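Local coordinates for phosphoribosyl-glycinamide (GAR) synthetase (Cryptococcus neoformans var. grubii serotype A, PDB 7LVO), which catalyses, as the N-terminal half of a bifunctional enzyme, the ATP-dependent ligation of glycine to 5-phosphoribosylamine, the second step of de novo purine synthesis, at residues Q259-I264 against T458-I463; G274-Y279 against S380-S385; V407-A412 against R427-C432. All coordinates share one frame; numbering follows the deposited sequence.

Contact 1. Residues Q259-I264 against T458-I463; sequences QDHKRI and TFRRDI
Arg-460 reaches across to the end of strand 259-263 and gives NH1 to the carbonyl oxygen of Arg-263, at 2.8 Å with an N-H...O angle of 157°. The oxygen lies close to the guanidinium plane, whereas the donor stands above the carbonyl plane. The imidazole of His-261 packs against one face of the guanidinium, its plane turned 77° from it; ND1 comes within 3.3 Å of NH2 of Arg-460, at an angle too poor for a bond. From the same segment as Arg-460, the CD1 methyl of Ile-463 sits over a face of the imidazole, 4.0 Å from its centroid, a CH-pi contact.

A bend at chi3 (56°) turns the guanidinium of Arg-460 back toward its own segment, where NE and NH2 grip Asp-462 side-on. NE meets the syn lone pair of OD1 at 3.1 Å and NH2 bonds to OD2. That second oxygen also accepts a hydrogen bond from the backbone N of Gly-267, and Tyr-446 OH bonds to the backbone at Arg-460 and Ile-463. The whole is a partly buried arginine-carboxylate pair tying a C-domain loop to an edge strand whose sequence belongs to the ATP-grasp domain.

Contact 2. Residues G274-Y279 against S380-S385; sequences GGMGAY and SVVLAS
Met-276 and Val-382 meet at about a right angle, just where 277-279 and 380-384 pair as antiparallel strands, their directions 176° apart, within the five-stranded sheet that joins ATP-grasp and C-domain sequence. Bends at chi2 and chi3 (both -60°) curl the methionine so that its CE methyl, rather than the sulfur, lies nearest the other strand. CE is 4.1 Å from Val-382 CG1 and equally far from Ala-384 CB, and rests close to the Val-382 carbonyl oxygen. The second valine methyl, CG2, turns instead to the backbone, 3.5 Å from Gly-275 O.

Ala-278 and Ser-380 form a hydrogen-bonded pair on one face of the sheet. Ala-278 N donates a hydrogen bond to Ser-380 O, in the carbonyl plane on a lone pair, and Ser-380 N returns a bond to Ala-278 O. Ser-380 OG sits between its backbone N and carbonyl carbon (chi1 61°), which brings it to Ala-278 N for a weak bond; its stronger partner is Pro-339 O, and helix 340-344 packs on this face.

Gly-277 opposes Val-381 in a non-hydrogen-bonded pair, its CA only 3.0 Å from Ser-380 O.

Next to this pair, Met-276 O takes two donors: Val-382 N at 3.0 Å, well above the carbonyl plane, and a water at 2.8 Å that also donates to Val-382 O.

Contact 3. Residues V407-A412 against R427-C432; sequences VEVFHA and RVLAVC. With EDO (1,2-ethanediol), chain C.
Val-407 starts the pairing by setting its CG1 methyl against CG1 of Val-431; at 3.4 Å the two carbons are pressed unusually close. Both stand anti to their backbone N (chi1 176° in Val-407), aimed at each other. Glu-408 and Cys-432 follow as a hydrogen-bonded antiparallel pair, N to O in both directions at 2.9 Å, while the Glu-408 carboxylate leads away from the partner strand. Val-409 shares a face with Leu-429 and Val-431, its CG1 4.0 Å from Leu-429 CD2.

Phe-410 exchanges backbone bonds with Ala-430. Its ring presents an edge to Cys-432 SG, with CD2 3.7 Å from the sulfur and the sulfur 74° off the ring normal, a sulfur-aromatic contact. His-411 pairs with Leu-429 without backbone bonds, the CA atoms only 4.1 Å apart, and directs ND1 to Thr-414 OG1. Ala-412 extends the pairing past the last bridge, its N bonded to Val-428 O at 2.6 Å. At the start of strand 427-435, Arg-427 NH2 makes a weak bond to an ethanediol, probably from the crystallisation liquor; its NH1 bonds to Gly-275 O.

Strand 407-411 is the sheet's outer member in this chain, and 427-435 lies between it and 377-384, with a classic beta bulge at Val-428 and Leu-429 facing Leu-383. Ile-452 and helix 438-449 pack on the face of Val-409, Leu-429 and Val-431, while His-50 and Phe-54 meet the Phe-410 ring edge-to-face.

From the N terminus, the chain first reaches 259-264, then turns back through 274-279, the neighbouring strand of the same five-stranded sheet. After about a hundred residues 380-385 arrives to close contact 2. Contact 3 follows in series: 407-412 opens it and 427-432 shuts a short loop. Last comes 458-463, closing contact 1 round both of the others. None of the three loops cross. Across the sheet, Val-431 N and Val-428 N of contact 3 bond to Val-381 O and Leu-383 O of contact 2 respectively, while Thr-458 O meets Ala-384 N between contacts 1 and 2. Contacts 1 and 2 tie ATP-grasp sequence to the C domain, while contact 3 stays within the latter.

Contact 1. Residues Q259-I264 against T458-I463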
ATOM      1  N   GLN A 259       8.793  -6.931   4.374  1.00 26.32           N
ATOM      2  CA  GLN A 259       8.284  -6.867   5.735  1.00 20.11           C
ATOM      3  C   GLN A 259       8.229  -5.406   6.164  1.00 21.90           C
ATOM      4  O   GLN A 259       9.155  -4.637   5.889  1.00 26.91           O
ATOM      5  CB  GLN A 259       9.151  -7.663   6.709  1.00 24.90           C
ATOM      6  CG  GLN A 259       8.919  -9.164   6.652  1.00 33.79           C
ATOM      7  CD  GLN A 259       9.612  -9.900   7.786  1.00 37.82           C
ATOM      8  OE1 GLN A 259      10.801 -10.211   7.706  1.00 39.89           O
ATOM      9  NE2 GLN A 259       8.870 -10.176   8.853  1.00 32.14           N
ATOM     10  N   ASP A 260       7.149  -5.035   6.845  1.00 24.98           N
ATOM     11  CA  ASP A 260       6.917  -3.674   7.299  1.00 31.26           C
ATOM     12  C   ASP A 260       6.884  -3.628   8.819  1.00 33.82           C
ATOM     13  O   ASP A 260       6.600  -4.625   9.487  1.00 40.72           O
ATOM     14  CB  ASP A 260       5.603  -3.130   6.717  1.00 29.76           C
ATOM     15  CG  ASP A 260       5.296  -1.719   7.176  1.00 41.92           C
ATOM     16  OD1 ASP A 260       6.212  -0.866   7.151  1.00 43.29           O
ATOM     17  OD2 ASP A 260       4.136  -1.458   7.557  1.00 44.87           O
ATOM     18  N   HIS A 261       7.195  -2.451   9.362  1.00 32.13           N
ATOM     19  CA  HIS A 261       7.173  -2.203  10.803  1.00 34.88           C
ATOM     20  C   HIS A 261       5.967  -1.314  11.109  1.00 31.40           C
ATOM     21  O   HIS A 261       6.033  -0.092  10.956  1.00 29.20           O
ATOM     22  CB  HIS A 261       8.471  -1.548  11.267  1.00 26.44           C
ATOM     23  CG  HIS A 261       9.665  -2.438  11.171  1.00 30.00           C
ATOM     24  ND1 HIS A 261      10.128  -3.178  12.237  1.00 37.50           N
ATOM     25  CD2 HIS A 261      10.493  -2.709  10.137  1.00 32.78           C
ATOM     26  CE1 HIS A 261      11.192  -3.864  11.864  1.00 39.64           C
ATOM     27  NE2 HIS A 261      11.433  -3.599  10.594  1.00 32.73           N
ATOM     28  N   LYS A 262       4.875  -1.936  11.553  1.00 30.17           N
ATOM     29  CA  LYS A 262       3.640  -1.194  11.772  1.00 34.06           C
ATOM     30  C   LYS A 262       3.720  -0.331  13.026  1.00 36.30           C
ATOM     31  O   LYS A 262       3.163   0.771  13.063  1.00 40.52           O
ATOM     32  CB  LYS A 262       2.458  -2.161  11.870  1.00 44.86           C
ATOM     33  CG  LYS A 262       2.141  -2.903  10.584  1.00 50.17           C
ATOM     34  CD  LYS A 262       0.988  -3.888  10.786  1.00 61.71           C
ATOM     35  CE  LYS A 262       0.587  -4.555   9.477  1.00 72.94           C
ATOM     36  NZ  LYS A 262      -0.543  -5.515   9.656  1.00 58.14           N
ATOM     37  N   ARG A 263       4.404  -0.810  14.060  1.00 33.91           N
ATOM     38  CA  ARG A 263       4.385  -0.138  15.354  1.00 44.73           C
ATOM     39  C   ARG A 263       5.407   0.995  15.411  1.00 41.43           C
ATOM     40  O   ARG A 263       6.439   0.970  14.735  1.00 33.15           O
ATOM     41  CB  ARG A 263       4.651  -1.144  16.475  1.00 40.48           C
ATOM     42  CG  ARG A 263       3.507  -2.127  16.696  1.00 50.47           C
ATOM     43  CD  ARG A 263       3.932  -3.301  17.565  1.00 56.24           C
ATOM     44  NE  ARG A 263       2.816  -4.194  17.859  1.00 61.78           N
ATOM     45  CZ  ARG A 263       2.018  -4.074  18.914  1.00 66.33           C
ATOM     46  NH1 ARG A 263       2.183  -3.104  19.800  1.00 71.45           N
ATOM     47  NH2 ARG A 263       1.033  -4.949  19.084  1.00 62.19           N
ATOM     48  N   ILE A 264       5.107   1.993  16.246  1.00 39.14           N
ATOM     49  CA  ILE A 264       5.935   3.192  16.302  1.00 38.83           C
ATOM     50  C   ILE A 264       7.163   2.972  17.174  1.00 42.07           C
ATOM     51  O   ILE A 264       8.240   3.502  16.885  1.00 38.33           O
ATOM     52  CB  ILE A 264       5.091   4.379  16.800  1.00 43.94           C
ATOM     53  CG1 ILE A 264       5.870   5.691  16.685  1.00 46.12           C
ATOM     54  CG2 ILE A 264       4.664   4.168  18.253  1.00 37.64           C
ATOM     55  CD1 ILE A 264       6.123   6.136  15.260  1.00 44.89           C
ATOM     56  N   THR A 458      11.021  12.060  14.412  1.00 25.44           N
ATOM     57  CA  THR A 458      11.018  10.780  15.100  1.00 28.29           C
ATOM     58  C   THR A 458      11.187   9.655  14.087  1.00 27.48           C
ATOM     59  O   THR A 458      10.708   9.741  12.958  1.00 25.26           O
ATOM     60  CB  THR A 458       9.715  10.564  15.885  1.00 30.72           C
ATOM     61  OG1 THR A 458       9.397  11.756  16.616  1.00 40.93           O
ATOM     62  CG2 THR A 458       9.862   9.394  16.847  1.00 35.19           C
ATOM     63  N   PHE A 459      11.876   8.597  14.503  1.00 29.17           N
ATOM     64  CA  PHE A 459      12.075   7.432  13.647  1.00 24.22           C
ATOM     65  C   PHE A 459      12.590   6.289  14.508  1.00 30.94           C
ATOM     66  O   PHE A 459      13.172   6.507  15.573  1.00 32.08           O
ATOM     67  CB  PHE A 459      13.050   7.738  12.502  1.00 20.44           C
ATOM     68  CG  PHE A 459      14.431   8.116  12.955  1.00 30.80           C
ATOM     69  CD1 PHE A 459      14.752   9.443  13.207  1.00 34.10           C
ATOM     70  CD2 PHE A 459      15.411   7.152  13.126  1.00 26.46           C
ATOM     71  CE1 PHE A 459      16.013   9.794  13.623  1.00 29.38           C
ATOM     72  CE2 PHE A 459      16.679   7.500  13.557  1.00 24.56           C
ATOM     73  CZ  PHE A 459      16.984   8.822  13.798  1.00 33.83           C
ATOM     74  N   ARG A 460      12.362   5.068  14.032  1.00 29.29           N
ATOM     75  CA  ARG A 460      12.867   3.868  14.689  1.00 33.64           C
ATOM     76  C   ARG A 460      14.276   3.564  14.192  1.00 30.19           C
ATOM     77  O   ARG A 460      14.543   3.610  12.991  1.00 26.97           O
ATOM     78  CB  ARG A 460      11.944   2.680  14.422  1.00 31.64           C
ATOM     79  CG  ARG A 460      10.615   2.747  15.158  1.00 35.76           C
ATOM     80  CD  ARG A 460       9.722   1.554  14.828  1.00 35.20           C
ATOM     81  NE  ARG A 460      10.377   0.275  15.096  1.00 36.81           N
ATOM     82  CZ  ARG A 460       9.760  -0.902  15.079  1.00 32.81           C
ATOM     83  NH1 ARG A 460       8.463  -1.000  14.839  1.00 32.89           N
ATOM     84  NH2 ARG A 460      10.463  -2.006  15.309  1.00 33.64           N
ATOM     85  N   ARG A 461      15.177   3.254  15.122  1.00 30.54           N
ATOM     86  CA  ARG A 461      16.552   2.921  14.776  1.00 31.06           C
ATOM     87  C   ARG A 461      16.754   1.439  14.495  1.00 27.33           C
ATOM     88  O   ARG A 461      17.857   1.044  14.097  1.00 34.28           O
ATOM     89  CB  ARG A 461      17.491   3.357  15.903  1.00 42.21           C
ATOM     90  CG  ARG A 461      17.450   4.849  16.206  1.00 36.43           C
ATOM     91  CD  ARG A 461      18.300   5.177  17.428  1.00 34.10           C
ATOM     92  NE  ARG A 461      17.790   4.528  18.630  1.00 44.87           N
ATOM     93  CZ  ARG A 461      18.398   4.548  19.809  1.00 59.07           C
ATOM     94  NH1 ARG A 461      19.552   5.176  19.981  1.00 53.05           N
ATOM     95  NH2 ARG A 461      17.837   3.921  20.838  1.00 54.77           N
ATOM     96  N   ASP A 462      15.725   0.612  14.680  1.00 30.68           N
ATOM     97  CA  ASP A 462      15.859  -0.837  14.580  1.00 34.85           C
ATOM     98  C   ASP A 462      15.125  -1.408  13.368  1.00 35.36           C
ATOM     99  O   ASP A 462      14.715  -2.570  13.378  1.00 30.80           O
ATOM    100  CB  ASP A 462      15.346  -1.502  15.859  1.00 36.07           C
ATOM    101  CG  ASP A 462      13.868  -1.251  16.089  1.00 37.65           C
ATOM    102  OD1 ASP A 462      13.355  -0.222  15.589  1.00 35.25           O
ATOM    103  OD2 ASP A 462      13.219  -2.076  16.761  1.00 33.08           O
ATOM    104  N   ILE A 463      14.949  -0.604  12.317  1.00 30.13           N
ATOM    105  CA  ILE A 463      14.318  -1.113  11.106  1.00 29.53           C
ATOM    106  C   ILE A 463      15.144  -2.266  10.558  1.00 22.57           C
ATOM    107  O   ILE A 463      16.359  -2.138  10.351  1.00 25.80           O
ATOM    108  CB  ILE A 463      14.159   0.007  10.069  1.00 30.43           C
ATOM    109  CG1 ILE A 463      13.254   1.106  10.613  1.00 26.14           C
ATOM    110  CG2 ILE A 463      13.607  -0.561   8.758  1.00 35.36           C
ATOM    111  CD1 ILE A 463      11.826   0.675  10.899  1.00 26.55           C
TER

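Contact 2. Residues G274-Y279 against S380-S385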
ATOM      1  N   GLY A 274       0.790   3.530   9.946  1.00 38.17           N
ATOM      2  CA  GLY A 274       0.704   3.105   8.568  1.00 31.57           C
ATOM      3  C   GLY A 274       1.953   2.452   8.029  1.00 35.54           C
ATOM      4  O   GLY A 274       1.954   1.980   6.889  1.00 36.47           O
ATOM      5  N   GLY A 275       3.020   2.410   8.827  1.00 32.11           N
ATOM      6  CA  GLY A 275       4.273   1.818   8.405  1.00 36.22           C
ATOM      7  C   GLY A 275       5.456   2.729   8.660  1.00 29.41           C
ATOM      8  O   GLY A 275       5.561   3.797   8.048  1.00 25.31           O
ATOM      9  N   MET A 276       6.344   2.323   9.569  1.00 32.37           N
ATOM     10  CA  MET A 276       7.523   3.110   9.913  1.00 25.17           C
ATOM     11  C   MET A 276       8.776   2.659   9.176  1.00 20.48           C
ATOM     12  O   MET A 276       9.836   3.254   9.363  1.00 27.98           O
ATOM     13  CB  MET A 276       7.775   3.053  11.423  1.00 24.41           C
ATOM     14  CG  MET A 276       6.733   3.789  12.265  1.00 25.64           C
ATOM     15  SD  MET A 276       6.635   5.545  11.876  1.00 35.71           S
ATOM     16  CE  MET A 276       8.307   6.088  12.241  1.00 28.77           C
ATOM     17  N   GLY A 277       8.683   1.631   8.342  1.00 26.54           N
ATOM     18  CA  GLY A 277       9.834   1.173   7.592  1.00 25.37           C
ATOM     19  C   GLY A 277       9.655  -0.225   7.041  1.00 25.75           C
ATOM     20  O   GLY A 277       8.905  -1.025   7.603  1.00 28.19           O
ATOM     21  N   ALA A 278      10.339  -0.534   5.942  1.00 28.61           N
ATOM     22  CA  ALA A 278      10.204  -1.837   5.304  1.00 32.44           C
ATOM     23  C   ALA A 278      11.528  -2.236   4.667  1.00 21.45           C
ATOM     24  O   ALA A 278      12.431  -1.416   4.478  1.00 24.24           O
ATOM     25  CB  ALA A 278       9.086  -1.827   4.252  1.00 28.54           C
ATOM     26  N   TYR A 279      11.634  -3.517   4.345  1.00 22.21           N
ATOM     27  CA  TYR A 279      12.830  -4.058   3.718  1.00 24.69           C
ATOM     28  C   TYR A 279      12.424  -5.240   2.848  1.00 27.81           C
ATOM     29  O   TYR A 279      11.386  -5.874   3.070  1.00 25.10           O
ATOM     30  CB  TYR A 279      13.879  -4.481   4.757  1.00 24.86           C
ATOM     31  CG  TYR A 279      13.357  -5.428   5.815  1.00 26.44           C
ATOM     32  CD1 TYR A 279      12.702  -4.951   6.938  1.00 31.49           C
ATOM     33  CD2 TYR A 279      13.514  -6.802   5.683  1.00 34.74           C
ATOM     34  CE1 TYR A 279      12.220  -5.808   7.908  1.00 26.19           C
ATOM     35  CE2 TYR A 279      13.032  -7.672   6.648  1.00 28.59           C
ATOM     36  CZ  TYR A 279      12.388  -7.165   7.759  1.00 33.39           C
ATOM     37  OH  TYR A 279      11.900  -8.017   8.725  1.00 35.05           O
ATOM     38  N   SER A 380      13.660   1.003   3.679  1.00 22.18           N
ATOM     39  CA  SER A 380      13.059   2.324   3.793  1.00 26.90           C
ATOM     40  C   SER A 380      12.822   2.615   5.265  1.00 22.83           C
ATOM     41  O   SER A 380      12.241   1.788   5.972  1.00 24.56           O
ATOM     42  CB  SER A 380      11.742   2.417   3.016  1.00 23.73           C
ATOM     43  OG  SER A 380      10.777   1.501   3.505  1.00 28.07           O
ATOM     44  N   VAL A 381      13.262   3.784   5.722  1.00 24.19           N
ATOM     45  CA  VAL A 381      13.139   4.183   7.122  1.00 18.68           C
ATOM     46  C   VAL A 381      12.377   5.501   7.171  1.00 20.78           C
ATOM     47  O   VAL A 381      12.802   6.494   6.570  1.00 17.87           O
ATOM     48  CB  VAL A 381      14.507   4.320   7.801  1.00 24.73           C
ATOM     49  CG1 VAL A 381      14.325   4.805   9.240  1.00 27.52           C
ATOM     50  CG2 VAL A 381      15.256   2.993   7.776  1.00 24.91           C
ATOM     51  N   VAL A 382      11.263   5.511   7.896  1.00 21.76           N
ATOM     52  CA  VAL A 382      10.340   6.637   7.908  1.00 20.14           C
ATOM     53  C   VAL A 382      10.735   7.612   9.009  1.00 27.52           C
ATOM     54  O   VAL A 382      11.055   7.215  10.136  1.00 24.54           O
ATOM     55  CB  VAL A 382       8.887   6.150   8.096  1.00 25.45           C
ATOM     56  CG1 VAL A 382       7.953   7.335   8.323  1.00 27.01           C
ATOM     57  CG2 VAL A 382       8.432   5.333   6.891  1.00 24.52           C
ATOM     58  N   LEU A 383      10.711   8.898   8.673  1.00 25.28           N
ATOM     59  CA  LEU A 383      10.809   9.981   9.641  1.00 28.33           C
ATOM     60  C   LEU A 383       9.422  10.586   9.822  1.00 33.38           C
ATOM     61  O   LEU A 383       8.798  11.019   8.846  1.00 26.03           O
ATOM     62  CB  LEU A 383      11.805  11.037   9.177  1.00 28.95           C
ATOM     63  CG  LEU A 383      13.202  10.964   9.794  1.00 35.64           C
ATOM     64  CD1 LEU A 383      13.861   9.626   9.531  1.00 26.74           C
ATOM     65  CD2 LEU A 383      14.073  12.097   9.258  1.00 34.64           C
ATOM     66  N   ALA A 384       8.937  10.601  11.061  1.00 22.61           N
ATOM     67  CA  ALA A 384       7.586  11.046  11.364  1.00 26.48           C
ATOM     68  C   ALA A 384       7.621  12.306  12.225  1.00 25.94           C
ATOM     69  O   ALA A 384       8.664  12.712  12.736  1.00 26.00           O
ATOM     70  CB  ALA A 384       6.792   9.939  12.069  1.00 28.32           C
ATOM     71  N   SER A 385       6.450  12.910  12.385  1.00 20.36           N
ATOM     72  CA  SER A 385       6.295  14.127  13.167  1.00 30.53           C
ATOM     73  C   SER A 385       6.078  13.805  14.641  1.00 31.82           C
ATOM     74  O   SER A 385       5.541  12.756  14.997  1.00 28.38           O
ATOM     75  CB  SER A 385       5.116  14.954  12.643  1.00 24.94           C
ATOM     76  OG  SER A 385       5.321  15.362  11.298  1.00 29.83           O
TER
HETATM   77  O   HOH W   1      11.242   4.710  11.365  1.00 22.75           O

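Contact 3. Residues V407-A412 against R427-C432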
ATOM      1  N   VAL A 407      21.613   6.894  -1.489  1.00 25.55           N
ATOM      2  CA  VAL A 407      20.429   7.123  -0.672  1.00 30.25           C
ATOM      3  C   VAL A 407      19.410   7.898  -1.496  1.00 32.60           C
ATOM      4  O   VAL A 407      19.758   8.883  -2.158  1.00 37.63           O
ATOM      5  CB  VAL A 407      20.773   7.884   0.623  1.00 36.91           C
ATOM      6  CG1 VAL A 407      19.512   8.189   1.408  1.00 40.11           C
ATOM      7  CG2 VAL A 407      21.741   7.077   1.468  1.00 28.71           C
ATOM      8  N   GLU A 408      18.157   7.452  -1.453  1.00 27.06           N
ATOM      9  CA  GLU A 408      17.042   8.143  -2.088  1.00 30.08           C
ATOM     10  C   GLU A 408      16.054   8.558  -1.008  1.00 35.16           C
ATOM     11  O   GLU A 408      15.645   7.729  -0.183  1.00 28.52           O
ATOM     12  CB  GLU A 408      16.348   7.256  -3.128  1.00 28.53           C
ATOM     13  CG  GLU A 408      17.222   6.918  -4.332  1.00 36.29           C
ATOM     14  CD  GLU A 408      17.614   8.151  -5.127  1.00 36.56           C
ATOM     15  OE1 GLU A 408      16.930   9.186  -5.000  1.00 40.88           O
ATOM     16  OE2 GLU A 408      18.614   8.083  -5.877  1.00 36.18           O
ATOM     17  N   VAL A 409      15.671   9.831  -1.015  1.00 31.06           N
ATOM     18  CA  VAL A 409      14.742  10.388  -0.042  1.00 28.35           C
ATOM     19  C   VAL A 409      13.409  10.590  -0.749  1.00 25.66           C
ATOM     20  O   VAL A 409      13.294  11.417  -1.662  1.00 23.12           O
ATOM     21  CB  VAL A 409      15.258  11.701   0.557  1.00 24.01           C
ATOM     22  CG1 VAL A 409      14.258  12.251   1.574  1.00 28.41           C
ATOM     23  CG2 VAL A 409      16.627  11.505   1.175  1.00 36.21           C
ATOM     24  N   PHE A 410      12.391   9.861  -0.311  1.00 22.94           N
ATOM     25  CA  PHE A 410      11.037   9.985  -0.843  1.00 26.77           C
ATOM     26  C   PHE A 410      10.176  10.690   0.194  1.00 23.13           C
ATOM     27  O   PHE A 410      10.079  10.232   1.339  1.00 20.59           O
ATOM     28  CB  PHE A 410      10.456   8.610  -1.202  1.00 18.67           C
ATOM     29  CG  PHE A 410      11.262   7.870  -2.232  1.00 21.11           C
ATOM     30  CD1 PHE A 410      11.476   8.419  -3.489  1.00 25.61           C
ATOM     31  CD2 PHE A 410      11.811   6.622  -1.948  1.00 20.85           C
ATOM     32  CE1 PHE A 410      12.216   7.740  -4.444  1.00 28.08           C
ATOM     33  CE2 PHE A 410      12.544   5.938  -2.896  1.00 22.37           C
ATOM     34  CZ  PHE A 410      12.748   6.495  -4.147  1.00 21.95           C
ATOM     35  N   HIS A 411       9.552  11.795  -0.210  1.00 24.68           N
ATOM     36  CA  HIS A 411       8.752  12.598   0.706  1.00 26.46           C
ATOM     37  C   HIS A 411       7.332  12.045   0.822  1.00 22.27           C
ATOM     38  O   HIS A 411       6.742  11.581  -0.159  1.00 19.19           O
ATOM     39  CB  HIS A 411       8.696  14.054   0.233  1.00 23.53           C
ATOM     40  CG  HIS A 411      10.022  14.743   0.193  1.00 26.91           C
ATOM     41  ND1 HIS A 411      10.154  16.102   0.387  1.00 28.26           N
ATOM     42  CD2 HIS A 411      11.275  14.270  -0.017  1.00 25.53           C
ATOM     43  CE1 HIS A 411      11.431  16.434   0.297  1.00 33.38           C
ATOM     44  NE2 HIS A 411      12.131  15.341   0.054  1.00 30.49           N
ATOM     45  N   ALA A 412       6.780  12.111   2.025  1.00 27.41           N
ATOM     46  CA  ALA A 412       5.375  11.785   2.258  1.00 17.64           C
ATOM     47  C   ALA A 412       4.663  13.078   2.701  1.00 27.12           C
ATOM     48  O   ALA A 412       4.231  13.846   1.860  1.00 20.48           O
ATOM     49  CB  ALA A 412       5.239  10.656   3.272  1.00 25.70           C
ATOM     50  N   ARG A 427       3.689  10.923   8.837  1.00 27.85           N
ATOM     51  CA  ARG A 427       4.898  10.409   8.212  1.00 24.62           C
ATOM     52  C   ARG A 427       5.412  11.449   7.226  1.00 27.30           C
ATOM     53  O   ARG A 427       4.738  11.762   6.236  1.00 27.35           O
ATOM     54  CB  ARG A 427       4.616   9.075   7.519  1.00 28.97           C
ATOM     55  CG  ARG A 427       4.138   7.986   8.470  1.00 27.78           C
ATOM     56  CD  ARG A 427       4.058   6.620   7.791  1.00 30.90           C
ATOM     57  NE  ARG A 427       2.983   6.553   6.813  1.00 24.80           N
ATOM     58  CZ  ARG A 427       2.761   5.527   6.003  1.00 31.60           C
ATOM     59  NH1 ARG A 427       3.519   4.445   6.034  1.00 29.51           N
ATOM     60  NH2 ARG A 427       1.745   5.580   5.154  1.00 29.50           N
ATOM     61  N   VAL A 428       6.594  11.994   7.498  1.00 27.23           N
ATOM     62  CA  VAL A 428       7.118  13.108   6.715  1.00 26.01           C
ATOM     63  C   VAL A 428       7.845  12.621   5.470  1.00 29.30           C
ATOM     64  O   VAL A 428       7.566  13.077   4.356  1.00 22.46           O
ATOM     65  CB  VAL A 428       8.033  13.980   7.599  1.00 32.88           C
ATOM     66  CG1 VAL A 428       8.519  15.194   6.830  1.00 31.62           C
ATOM     67  CG2 VAL A 428       7.295  14.408   8.856  1.00 32.56           C
ATOM     68  N   LEU A 429       8.787  11.696   5.628  1.00 25.85           N
ATOM     69  CA  LEU A 429       9.554  11.205   4.496  1.00 22.96           C
ATOM     70  C   LEU A 429      10.145   9.846   4.858  1.00 27.28           C
ATOM     71  O   LEU A 429      10.006   9.358   5.984  1.00 22.40           O
ATOM     72  CB  LEU A 429      10.640  12.209   4.088  1.00 26.20           C
ATOM     73  CG  LEU A 429      11.684  12.633   5.131  1.00 26.66           C
ATOM     74  CD1 LEU A 429      12.713  11.532   5.359  1.00 26.75           C
ATOM     75  CD2 LEU A 429      12.355  13.921   4.703  1.00 26.76           C
ATOM     76  N   ALA A 430      10.808   9.234   3.887  1.00 31.57           N
ATOM     77  CA  ALA A 430      11.462   7.946   4.067  1.00 23.69           C
ATOM     78  C   ALA A 430      12.849   8.014   3.448  1.00 18.90           C
ATOM     79  O   ALA A 430      12.999   8.441   2.299  1.00 24.46           O
ATOM     80  CB  ALA A 430      10.643   6.818   3.430  1.00 19.86           C
ATOM     81  N   VAL A 431      13.856   7.612   4.212  1.00 17.28           N
ATOM     82  CA  VAL A 431      15.234   7.533   3.739  1.00 20.02           C
ATOM     83  C   VAL A 431      15.486   6.087   3.335  1.00 19.78           C
ATOM     84  O   VAL A 431      15.372   5.179   4.165  1.00 24.73           O
ATOM     85  CB  VAL A 431      16.228   7.997   4.812  1.00 27.83           C
ATOM     86  CG1 VAL A 431      17.644   8.026   4.244  1.00 33.82           C
ATOM     87  CG2 VAL A 431      15.838   9.366   5.338  1.00 29.74           C
ATOM     88  N   CYS A 432      15.812   5.869   2.068  1.00 24.30           N
ATOM     89  CA  CYS A 432      15.835   4.532   1.489  1.00 22.23           C
ATOM     90  C   CYS A 432      17.162   4.281   0.794  1.00 31.16           C
ATOM     91  O   CYS A 432      17.842   5.212   0.357  1.00 25.68           O
ATOM     92  CB  CYS A 432      14.685   4.362   0.492  1.00 20.99           C
ATOM     93  SG  CYS A 432      13.086   4.993   1.084  1.00 22.34           S
TER
HETATM   94  C1  EDO C 502       0.856   9.429   7.773  1.00 46.89           C
HETATM   95  O1  EDO C 502       0.068  10.616   7.622  1.00 46.89           O
HETATM   96  C2  EDO C 502      -0.003   8.190   7.542  1.00 46.89           C
HETATM   97  O2  EDO C 502      -0.370   8.108   6.159  1.00 46.89           O